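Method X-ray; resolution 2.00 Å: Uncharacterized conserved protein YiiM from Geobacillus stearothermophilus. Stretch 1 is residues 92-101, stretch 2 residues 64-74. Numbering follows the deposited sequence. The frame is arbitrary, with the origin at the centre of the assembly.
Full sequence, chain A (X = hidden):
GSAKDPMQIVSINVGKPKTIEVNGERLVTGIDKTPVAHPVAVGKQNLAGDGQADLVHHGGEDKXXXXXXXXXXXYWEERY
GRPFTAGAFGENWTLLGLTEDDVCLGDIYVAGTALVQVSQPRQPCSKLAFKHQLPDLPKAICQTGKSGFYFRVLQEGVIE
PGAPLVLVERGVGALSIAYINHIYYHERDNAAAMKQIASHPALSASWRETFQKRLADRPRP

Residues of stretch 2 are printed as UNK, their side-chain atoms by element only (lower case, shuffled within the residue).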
# COMPACT_ATOMS: atom_id res chain seq x y z
N ASN A 92 -2.75 -3.87 6.42
CA ASN A 92 -3.78 -3.42 7.38
C ASN A 92 -5.17 -3.53 6.79
O ASN A 92 -6.12 -3.96 7.48
CB ASN A 92 -3.54 -1.95 7.78
CG ASN A 92 -2.17 -1.72 8.35
OD1 ASN A 92 -1.22 -1.35 7.64
ND2 ASN A 92 -2.04 -1.97 9.64
N TRP A 93 -5.29 -3.16 5.51
CA TRP A 93 -6.57 -3.07 4.82
C TRP A 93 -6.50 -3.93 3.55
O TRP A 93 -5.68 -3.67 2.66
CB TRP A 93 -6.84 -1.63 4.38
CG TRP A 93 -7.18 -0.64 5.45
CD1 TRP A 93 -7.13 -0.82 6.80
CD2 TRP A 93 -7.54 0.72 5.23
NE1 TRP A 93 -7.47 0.37 7.44
CE2 TRP A 93 -7.74 1.32 6.49
CE3 TRP A 93 -7.74 1.49 4.08
CZ2 TRP A 93 -8.12 2.66 6.63
CZ3 TRP A 93 -8.11 2.79 4.20
CH2 TRP A 93 -8.30 3.38 5.48
N THR A 94 -7.33 -4.96 3.51
CA THR A 94 -7.55 -5.73 2.32
C THR A 94 -8.66 -5.04 1.55
O THR A 94 -9.76 -4.85 2.06
CB THR A 94 -7.98 -7.16 2.65
OG1 THR A 94 -7.03 -7.73 3.54
CG2 THR A 94 -8.07 -7.98 1.35
N LEU A 95 -8.37 -4.68 0.31
CA LEU A 95 -9.28 -3.87 -0.45
C LEU A 95 -10.03 -4.67 -1.48
O LEU A 95 -9.61 -5.77 -1.88
CB LEU A 95 -8.51 -2.75 -1.14
CG LEU A 95 -7.77 -1.73 -0.28
CD1 LEU A 95 -7.30 -0.53 -1.16
CD2 LEU A 95 -8.60 -1.25 0.89
N LEU A 96 -11.17 -4.13 -1.88
CA LEU A 96 -11.91 -4.62 -3.05
C LEU A 96 -12.25 -3.42 -3.95
O LEU A 96 -12.63 -2.35 -3.46
CB LEU A 96 -13.18 -5.35 -2.60
CG LEU A 96 -14.02 -5.96 -3.69
CD1 LEU A 96 -13.31 -7.22 -4.28
CD2 LEU A 96 -15.42 -6.30 -3.12
N GLY A 97 -12.09 -3.59 -5.26
CA GLY A 97 -12.41 -2.56 -6.24
C GLY A 97 -11.38 -1.48 -6.49
O GLY A 97 -11.67 -0.50 -7.19
N LEU A 98 -10.18 -1.59 -5.90
CA LEU A 98 -9.13 -0.58 -6.07
C LEU A 98 -7.81 -1.29 -6.32
O LEU A 98 -7.22 -1.85 -5.38
CB LEU A 98 -9.02 0.31 -4.84
CG LEU A 98 -10.20 1.27 -4.56
CD1 LEU A 98 -10.40 1.51 -3.09
CD2 LEU A 98 -10.03 2.62 -5.27
N THR A 99 -7.38 -1.31 -7.59
CA THR A 99 -6.09 -1.86 -7.97
C THR A 99 -5.08 -0.74 -8.32
O THR A 99 -5.44 0.45 -8.41
CB THR A 99 -6.22 -2.79 -9.18
OG1 THR A 99 -6.61 -2.00 -10.30
CG2 THR A 99 -7.22 -3.93 -8.94
N GLU A 100 -3.83 -1.12 -8.53
CA GLU A 100 -2.73 -0.18 -8.77
C GLU A 100 -2.92 0.65 -10.06
O GLU A 100 -2.37 1.73 -10.20
CB GLU A 100 -1.39 -0.92 -8.83
CG GLU A 100 -0.99 -1.62 -7.52
CD GLU A 100 -1.62 -3.02 -7.35
OE1 GLU A 100 -2.49 -3.41 -8.19
OE2 GLU A 100 -1.28 -3.72 -6.37
N ASP A 101 -3.72 0.14 -11.00
CA ASP A 101 -4.00 0.84 -12.26
C ASP A 101 -5.02 1.96 -12.08
O ASP A 101 -5.04 2.90 -12.87
CB ASP A 101 -4.58 -0.12 -13.33
CG ASP A 101 -3.55 -1.07 -13.89
OD1 ASP A 101 -2.40 -0.67 -14.21
OD2 ASP A 101 -3.93 -2.25 -14.06
N UNK A 64 1.33 5.05 7.08
CA UNK A 64 0.43 4.79 8.20
C UNK A 64 -0.43 3.52 8.00
O UNK A 64 -0.62 2.75 8.93
c UNK A 64 -0.46 5.96 8.42
N UNK A 65 -0.96 3.33 6.78
CA UNK A 65 -1.85 2.20 6.46
C UNK A 65 -1.30 1.51 5.20
O UNK A 65 -1.19 2.12 4.15
c UNK A 65 -5.07 4.21 7.16
c UNK A 65 -3.86 3.37 7.48
c UNK A 65 -3.29 2.66 6.23
c UNK A 65 -4.19 1.46 5.86
N UNK A 66 -0.97 0.23 5.32
CA UNK A 66 -0.63 -0.59 4.14
C UNK A 66 -1.89 -1.30 3.58
O UNK A 66 -2.63 -1.94 4.33
s UNK A 66 0.95 -2.68 3.20
c UNK A 66 0.47 -1.60 4.56
N UNK A 67 -2.16 -1.14 2.28
CA UNK A 67 -3.36 -1.68 1.62
C UNK A 67 -2.98 -2.63 0.50
O UNK A 67 -1.97 -2.41 -0.20
c UNK A 67 -4.20 -0.54 1.05
N UNK A 68 -3.77 -3.69 0.33
CA UNK A 68 -3.52 -4.68 -0.72
C UNK A 68 -4.81 -5.08 -1.42
O UNK A 68 -5.80 -5.36 -0.76
c UNK A 68 -1.00 -8.00 -3.42
c UNK A 68 -2.78 -7.75 -1.88
c UNK A 68 -2.80 -5.93 -0.19
c UNK A 68 -2.20 -8.42 -2.91
c UNK A 68 -0.37 -6.90 -2.87
o UNK A 68 -0.41 -8.64 -4.48
c UNK A 68 -2.15 -6.67 -1.30
c UNK A 68 -0.94 -6.24 -1.82
N UNK A 69 -4.82 -5.08 -2.77
CA UNK A 69 -5.99 -5.48 -3.51
C UNK A 69 -6.28 -6.97 -3.38
O UNK A 69 -5.46 -7.78 -3.84
c UNK A 69 -3.81 -4.45 -3.64
c UNK A 69 -4.58 -4.03 -4.82
c UNK A 69 -5.62 -5.13 -4.95
N UNK A 70 -7.42 -7.33 -2.82
CA UNK A 70 -7.81 -8.75 -2.71
C UNK A 70 -7.85 -9.45 -4.08
O UNK A 70 -7.64 -10.69 -4.19
c UNK A 70 -9.16 -8.90 -1.99
o UNK A 70 -10.24 -8.29 -2.70
N UNK A 71 -8.13 -8.68 -5.14
CA UNK A 71 -8.22 -9.26 -6.48
C UNK A 71 -6.98 -10.07 -6.80
O UNK A 71 -7.05 -11.08 -7.45
o UNK A 71 -9.02 -6.17 -5.73
c UNK A 71 -9.84 -7.52 -7.54
c UNK A 71 -9.93 -6.33 -6.58
c UNK A 71 -8.45 -8.19 -7.56
o UNK A 71 -10.93 -5.56 -6.65
N UNK A 72 -5.82 -9.60 -6.33
CA UNK A 72 -4.56 -10.25 -6.68
C UNK A 72 -4.40 -11.62 -6.03
O UNK A 72 -3.62 -12.45 -6.52
c UNK A 72 -2.92 -6.84 -6.64
c UNK A 72 -3.38 -9.36 -6.29
c UNK A 72 -3.72 -6.66 -8.68
c UNK A 72 -3.36 -8.06 -7.01
n UNK A 72 -3.15 -5.99 -7.69
n UNK A 72 -3.87 -7.92 -8.29
N UNK A 73 -5.10 -11.85 -4.92
CA UNK A 73 -5.06 -13.17 -4.27
C UNK A 73 -5.39 -14.32 -5.25
O UNK A 73 -4.83 -15.41 -5.12
c UNK A 73 -6.43 -11.13 -0.01
c UNK A 73 -5.71 -12.30 -1.97
c UNK A 73 -6.03 -13.25 -3.12
c UNK A 73 -6.71 -11.96 -1.06
c UNK A 73 -5.14 -10.62 0.17
c UNK A 73 -4.42 -11.79 -1.78
c UNK A 73 -4.14 -10.94 -0.70
N UNK A 74 -6.30 -14.07 -6.18
CA UNK A 74 -6.66 -15.04 -7.19
C UNK A 74 -5.46 -15.43 -8.02
O UNK A 74 -5.21 -16.63 -8.22
c UNK A 74 -9.06 -14.41 -7.28
c UNK A 74 -7.83 -14.54 -8.09
c UNK A 74 -8.10 -15.51 -9.27
O HOH W 1 -8.99 -3.71 -4.26

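Position 64 has one side-chain carbon, which marks alanine; Ala64 CB lies 7.4 Å from Asn92 OD1, its nearest atom in stretch 1. At position 65 four carbons fork at the first, with one arm two carbons long. The one-carbon arm lies over one face of the Trp93 indole, 3.5 Å from the centroid of the five-membered ring, and the end carbon of the longer arm is 3.5 Å from Trp93 CZ2. The branching is that of isoleucine, Ile65, with CG2 over the ring and CD1 at CZ2.

Position 66 has one carbon followed by sulfur, and that carbon, CB, lies 3.5 Å from Asn92 OD1. The backbone N of 66 donates to Asn92 OD1 (2.8 Å), so the asparagine side chain occupies the place of a strand carbonyl, and the O of 66 accepts from Trp93 N (3.2 Å) and, weakly, from Asn92 N (2.8 Å). This is Cys66. At position 67 a lone carbon, CB, packs 3.8 Å from Leu95 CD1, on the same face of the sheet as Trp93; it marks Ala67.

At position 68 one carbon leads to a six-carbon ring bearing an oxygen. The ring projects from the other face, that of Thr94, and the backbone makes the cross-strand bonds, N of 68 to Trp93 O (3.0 Å) and Leu95 N to O of 68 (2.9 Å): Tyr68. Three carbons close onto the backbone N at position 69, the middle one 3.5 Å from Leu98 O, giving Pro69.

Position 70 has one carbon and one oxygen; that oxygen (2.7 Å) and the backbone N of 70 (2.8 Å) both donate to Leu95 O. With only these two atoms it is Ser70. At position 71 three carbons end in two oxygens. One oxygen accepts from Gly97 N (2.7 Å), and the other accepts from a water that in turn accepts from Leu98 N. The residue is Glu71, with OE2 at Gly97 and OE1 at the water.

At position 72 a five-membered ring of three carbons and two nitrogens donates from one nitrogen to Glu100 OE1 (2.7 Å), near the ring plane; the donor is NE2 of His72. At position 73 a six-carbon ring without oxygen has a carbon 3.8 Å from Thr94 CG2, identifying Phe73. Position 74, one carbon carrying two more, is out of reach of stretch 1 and is Val74.

The contact thus begins as a parallel strand pairing, Trp93 beside Ala67, Thr94 beside Tyr68 and Leu95 beside Pro69. Apolar packing on the Trp93 and Leu95 face reinforces the backbone ladder. Ser70 N continues the backbone bonding to Leu95 O, and from there side chains take over: Ser70 OG donates to the same carbonyl, Glu71 holds the turn at Gly97, and His72 grips Glu100.

Stretch 2 (64-74) AICAYPSEHFV
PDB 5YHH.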